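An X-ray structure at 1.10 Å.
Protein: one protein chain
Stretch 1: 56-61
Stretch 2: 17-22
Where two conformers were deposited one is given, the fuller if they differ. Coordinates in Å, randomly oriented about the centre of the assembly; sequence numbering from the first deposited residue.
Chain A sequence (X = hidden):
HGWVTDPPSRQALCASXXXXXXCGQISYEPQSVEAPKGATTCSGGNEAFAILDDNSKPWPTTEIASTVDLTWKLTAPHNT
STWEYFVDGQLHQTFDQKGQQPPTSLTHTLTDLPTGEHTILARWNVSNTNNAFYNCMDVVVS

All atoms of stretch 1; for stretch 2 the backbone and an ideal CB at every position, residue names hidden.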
ATOM      1  N   SER A  56       3.715  16.081  -5.781  1.00 15.25           N
ATOM      2  CA  SER A  56       3.690  17.504  -5.479  1.00 16.71           C
ATOM      3  C   SER A  56       2.689  17.845  -4.387  1.00 15.71           C
ATOM      4  O   SER A  56       2.762  18.936  -3.806  1.00 16.98           O
ATOM      5  CB  SER A  56       3.388  18.308  -6.739  1.00 20.86           C
ATOM      6  OG  SER A  56       2.013  18.275  -7.085  1.00 23.38           O
ATOM      7  N   LYS A  57       1.771  16.936  -4.085  1.00 13.74           N
ATOM      8  CA  LYS A  57       0.801  17.184  -3.037  1.00 13.22           C
ATOM      9  C   LYS A  57       1.478  17.050  -1.677  1.00 12.34           C
ATOM     10  O   LYS A  57       2.438  16.285  -1.523  1.00 13.22           O
ATOM     11  CB  LYS A  57      -0.342  16.180  -3.113  1.00 14.18           C
ATOM     12  CG  LYS A  57      -1.171  16.211  -4.390  1.00 16.76           C
ATOM     13  CD  LYS A  57      -2.113  17.394  -4.402  1.00 19.58           C
ATOM     14  CE  LYS A  57      -2.828  17.558  -5.739  1.00 24.02           C
ATOM     15  NZ  LYS A  57      -1.995  18.265  -6.752  1.00 27.76           N
ATOM     16  N   PRO A  58       0.973  17.753  -0.657  1.00 11.60           N
ATOM     17  CA  PRO A  58       1.559  17.651   0.699  1.00 12.01           C
ATOM     18  C   PRO A  58       1.054  16.413   1.430  1.00 11.12           C
ATOM     19  O   PRO A  58       0.251  16.476   2.364  1.00 13.40           O
ATOM     20  CB  PRO A  58       1.110  18.967   1.348  1.00 13.93           C
ATOM     21  CG  PRO A  58      -0.186  19.261   0.700  1.00 14.25           C
ATOM     22  CD  PRO A  58      -0.037  18.831  -0.732  1.00 12.37           C
ATOM     23  N   TRP A  59       1.523  15.251   0.982  1.00 11.54           N
ATOM     24  CA  TRP A  59       1.131  14.000   1.602  1.00 11.21           C
ATOM     25  C   TRP A  59       1.660  13.959   3.029  1.00 12.12           C
ATOM     26  O   TRP A  59       2.855  14.170   3.246  1.00 14.19           O
ATOM     27  CB  TRP A  59       1.706  12.801   0.824  1.00 11.06           C
ATOM     28  CG  TRP A  59       1.042  12.630  -0.504  1.00 10.62           C
ATOM     29  CD1 TRP A  59       1.543  12.955  -1.725  1.00 11.54           C
ATOM     30  CD2 TRP A  59      -0.269  12.101  -0.739  1.00  9.42           C
ATOM     31  NE1 TRP A  59       0.631  12.657  -2.704  1.00 12.15           N
ATOM     32  CE2 TRP A  59      -0.495  12.141  -2.125  1.00 10.83           C
ATOM     33  CE3 TRP A  59      -1.273  11.594   0.091  1.00 10.24           C
ATOM     34  CZ2 TRP A  59      -1.680  11.700  -2.699  1.00 12.09           C
ATOM     35  CZ3 TRP A  59      -2.459  11.151  -0.486  1.00 10.94           C
ATOM     36  CH2 TRP A  59      -2.650  11.215  -1.858  1.00 12.16           C
ATOM     37  N   PRO A  60       0.834  13.636   4.013  1.00 12.24           N
ATOM     38  CA  PRO A  60       1.348  13.474   5.374  1.00 13.55           C
ATOM     39  C   PRO A  60       2.270  12.277   5.484  1.00 12.54           C
ATOM     40  O   PRO A  60       2.110  11.280   4.795  1.00 13.71           O
ATOM     41  CB  PRO A  60       0.072  13.258   6.202  1.00 16.06           C
ATOM     42  CG  PRO A  60      -1.030  13.799   5.384  1.00 15.85           C
ATOM     43  CD  PRO A  60      -0.635  13.552   3.970  1.00 13.18           C
ATOM     44  N   THR A  61       3.231  12.377   6.382  1.00 12.51           N
ATOM     45  CA  THR A  61       4.142  11.278   6.648  1.00 12.92           C
ATOM     46  C   THR A  61       3.919  10.750   8.055  1.00 13.13           C
ATOM     47  O   THR A  61       3.471  11.482   8.948  1.00 17.93           O
ATOM     48  CB  THR A  61       5.606  11.708   6.496  1.00 17.02           C
ATOM     49  OG1 THR A  61       5.908  12.753   7.416  1.00 19.38           O
ATOM     50  CG2 THR A  61       5.898  12.181   5.079  1.00 18.55           C
ATOM     51  N   UNK A  17      -9.985  11.557   5.651  1.00 12.41           N
ATOM     52  CA  UNK A  17     -10.063  13.004   5.693  1.00 13.83           C
ATOM     53  C   UNK A  17      -8.831  13.660   6.264  1.00 13.39           C
ATOM     54  O   UNK A  17      -8.900  14.789   6.742  1.00 17.17           O
ATOM     55  CB  UNK A  17     -11.285  13.431   6.508  1.00 13.83           C
ATOM     56  N   UNK A  18      -7.694  12.976   6.223  1.00 12.23           N
ATOM     57  CA  UNK A  18      -6.464  13.490   6.803  0.68 13.01           C
ATOM     58  C   UNK A  18      -5.650  14.328   5.825  1.00 13.97           C
ATOM     59  O   UNK A  18      -4.780  15.089   6.260  1.00 18.40           O
ATOM     60  CB  UNK A  18      -5.611  12.328   7.315  0.68 13.01           C
ATOM     61  N   UNK A  19      -5.941  14.267   4.539  1.00 11.83           N
ATOM     62  CA  UNK A  19      -5.269  15.141   3.594  1.00 11.75           C
ATOM     63  C   UNK A  19      -5.937  16.508   3.587  1.00 13.14           C
ATOM     64  O   UNK A  19      -7.115  16.646   3.906  1.00 16.22           O
ATOM     65  CB  UNK A  19      -5.275  14.530   2.191  1.00 11.75           C
ATOM     66  N   UNK A  20      -5.170  17.509   3.203  1.00 12.93           N
ATOM     67  CA  UNK A  20      -5.648  18.881   3.098  1.00 14.33           C
ATOM     68  C   UNK A  20      -6.136  19.228   1.703  1.00 16.68           C
ATOM     69  O   UNK A  20      -6.455  20.384   1.428  1.00 22.78           O
ATOM     70  CB  UNK A  20      -4.538  19.852   3.508  1.00 14.33           C
ATOM     71  N   UNK A  21      -6.162  18.268   0.814  1.00 14.35           N
ATOM     72  CA  UNK A  21      -6.612  18.423  -0.548  1.00 14.57           C
ATOM     73  C   UNK A  21      -7.623  17.325  -0.832  1.00 15.20           C
ATOM     74  O   UNK A  21      -7.634  16.273  -0.184  1.00 15.23           O
ATOM     75  CB  UNK A  21      -5.442  18.377  -1.532  1.00 14.57           C
ATOM     76  N   UNK A  22      -8.485  17.587  -1.800  1.00 16.89           N
ATOM     77  CA  UNK A  22      -9.497  16.624  -2.211  0.67 17.98           C
ATOM     78  C   UNK A  22      -8.832  15.553  -3.066  1.00 17.00           C
ATOM     79  O   UNK A  22      -8.142  15.862  -4.038  1.00 18.89           O
ATOM     80  CB  UNK A  22     -10.634  17.307  -2.973  0.67 17.98           C
TER

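The touching parts run in nearly opposite directions, 170° apart. Neither stretch forms a regular helix or strand, and no direct hydrogen bond joins them.

Position 17 has phi/psi of 72/23. Positive phi by itself favours glycine, and the ideal CB has nothing of stretch 1 within 5.5 Å. The deposited residue is G17. It is the first residue to leave a helix, and it closes that helix in a Schellman motif.

Position 18 points its CB sideways. The ideal CB lies 5.2 Å from P60 CG, and stretch 1 offers no charged partner here. Many polar or charged residues would suit. The residue is E18, deposited in two conformers. E18 O lies 4.1 Å from P60 CG.

Position 19 also points sideways. Its ideal CB is 5.1 Å from both P60 CD and W59 CZ3, so a small branched side chain could place a methyl near both rings. Valine, threonine or isoleucine would be reasonable. The residue is T19, with chi1 in p. T19 CG2 sits 4.0 Å from W59 CZ3 and 4.4 Å from P60 CD. The hydroxyl serves its own stretch, with T19 OG1 donating to the backbone O of position 21 at 2.9 Å.

Position 20 points toward stretch 1, with its ideal CB 5.2 Å from P58 CG. A short side chain, such as alanine, serine or threonine, could approach the proline ring. The residue is S20, and S20 OG lies 3.8 Å from P58 CG. A water links the backbones: it accepts from S20 N at 3.0 Å and donates to P58 O at 2.8 Å.

Position 21 points toward stretch 1. Its ideal CB is 4.5 Å from K57 CD and 5.5 Å from P58 CD. Beyond lie the aliphatic part of K57, the ring of P58 and the indole of W59. A large apolar residue suits this setting. Leucine, methionine or an aromatic would fit. The residue is F21, with chi1 in p, and it has the largest covered area in its stretch. Its edge meets the face of W59, with the F21 ring and W59 six-membered ring centroids 4.9 Å apart and the planes at 87°. K57 lies over the face of F21, K57 CD being 4.0 Å from the F21 ring centroid in a CH-pi contact. P58 CD packs 3.8 Å from F21 CD1.

Position 22 is out of reach of stretch 1, which therefore sets little preference. Polar residues are plausible. The residue is D22, in two conformers; its OD1 hydrogen-bonds elsewhere in the structure.

Stretch 2, residues 17-22: GETSFD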
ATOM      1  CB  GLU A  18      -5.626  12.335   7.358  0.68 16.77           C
ATOM      2  CG  GLU A  18      -6.318  11.563   8.469  0.68 22.66           C
ATOM      3  CD  GLU A  18      -6.193  12.235   9.810  0.68 27.18           C
ATOM      4  OE1 GLU A  18      -5.326  13.127   9.951  0.68 28.69           O
ATOM      5  OE2 GLU A  18      -6.964  11.881  10.730  0.68 29.51           O
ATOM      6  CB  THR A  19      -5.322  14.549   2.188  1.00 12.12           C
ATOM      7  OG1 THR A  19      -6.680  14.369   1.792  1.00 15.16           O
ATOM      8  CG2 THR A  19      -4.599  13.211   2.139  1.00 12.62           C
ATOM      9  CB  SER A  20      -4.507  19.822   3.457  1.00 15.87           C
ATOM     10  OG  SER A  20      -3.421  19.557   2.599  1.00 16.56           O
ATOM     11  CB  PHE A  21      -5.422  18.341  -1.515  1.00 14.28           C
ATOM     12  CG  PHE A  21      -4.533  17.145  -1.277  1.00 13.00           C
ATOM     13  CD1 PHE A  21      -3.469  17.212  -0.398  1.00 12.73           C
ATOM     14  CD2 PHE A  21      -4.783  15.941  -1.917  1.00 13.77           C
ATOM     15  CE1 PHE A  21      -2.677  16.105  -0.160  1.00 12.82           C
ATOM     16  CE2 PHE A  21      -3.984  14.835  -1.688  1.00 13.52           C
ATOM     17  CZ  PHE A  21      -2.947  14.921  -0.807  1.00 12.70           C
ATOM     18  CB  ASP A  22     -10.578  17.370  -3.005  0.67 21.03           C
ATOM     19  CG  ASP A  22     -11.757  16.491  -3.460  0.67 23.51           C
ATOM     20  OD1 ASP A  22     -11.847  15.288  -3.134  0.67 23.84           O
ATOM     21  OD2 ASP A  22     -12.641  17.055  -4.149  0.67 26.97           O
TER
HETATM   22  O   HOH W   1      -2.254  16.899   3.563  1.00 17.74           O
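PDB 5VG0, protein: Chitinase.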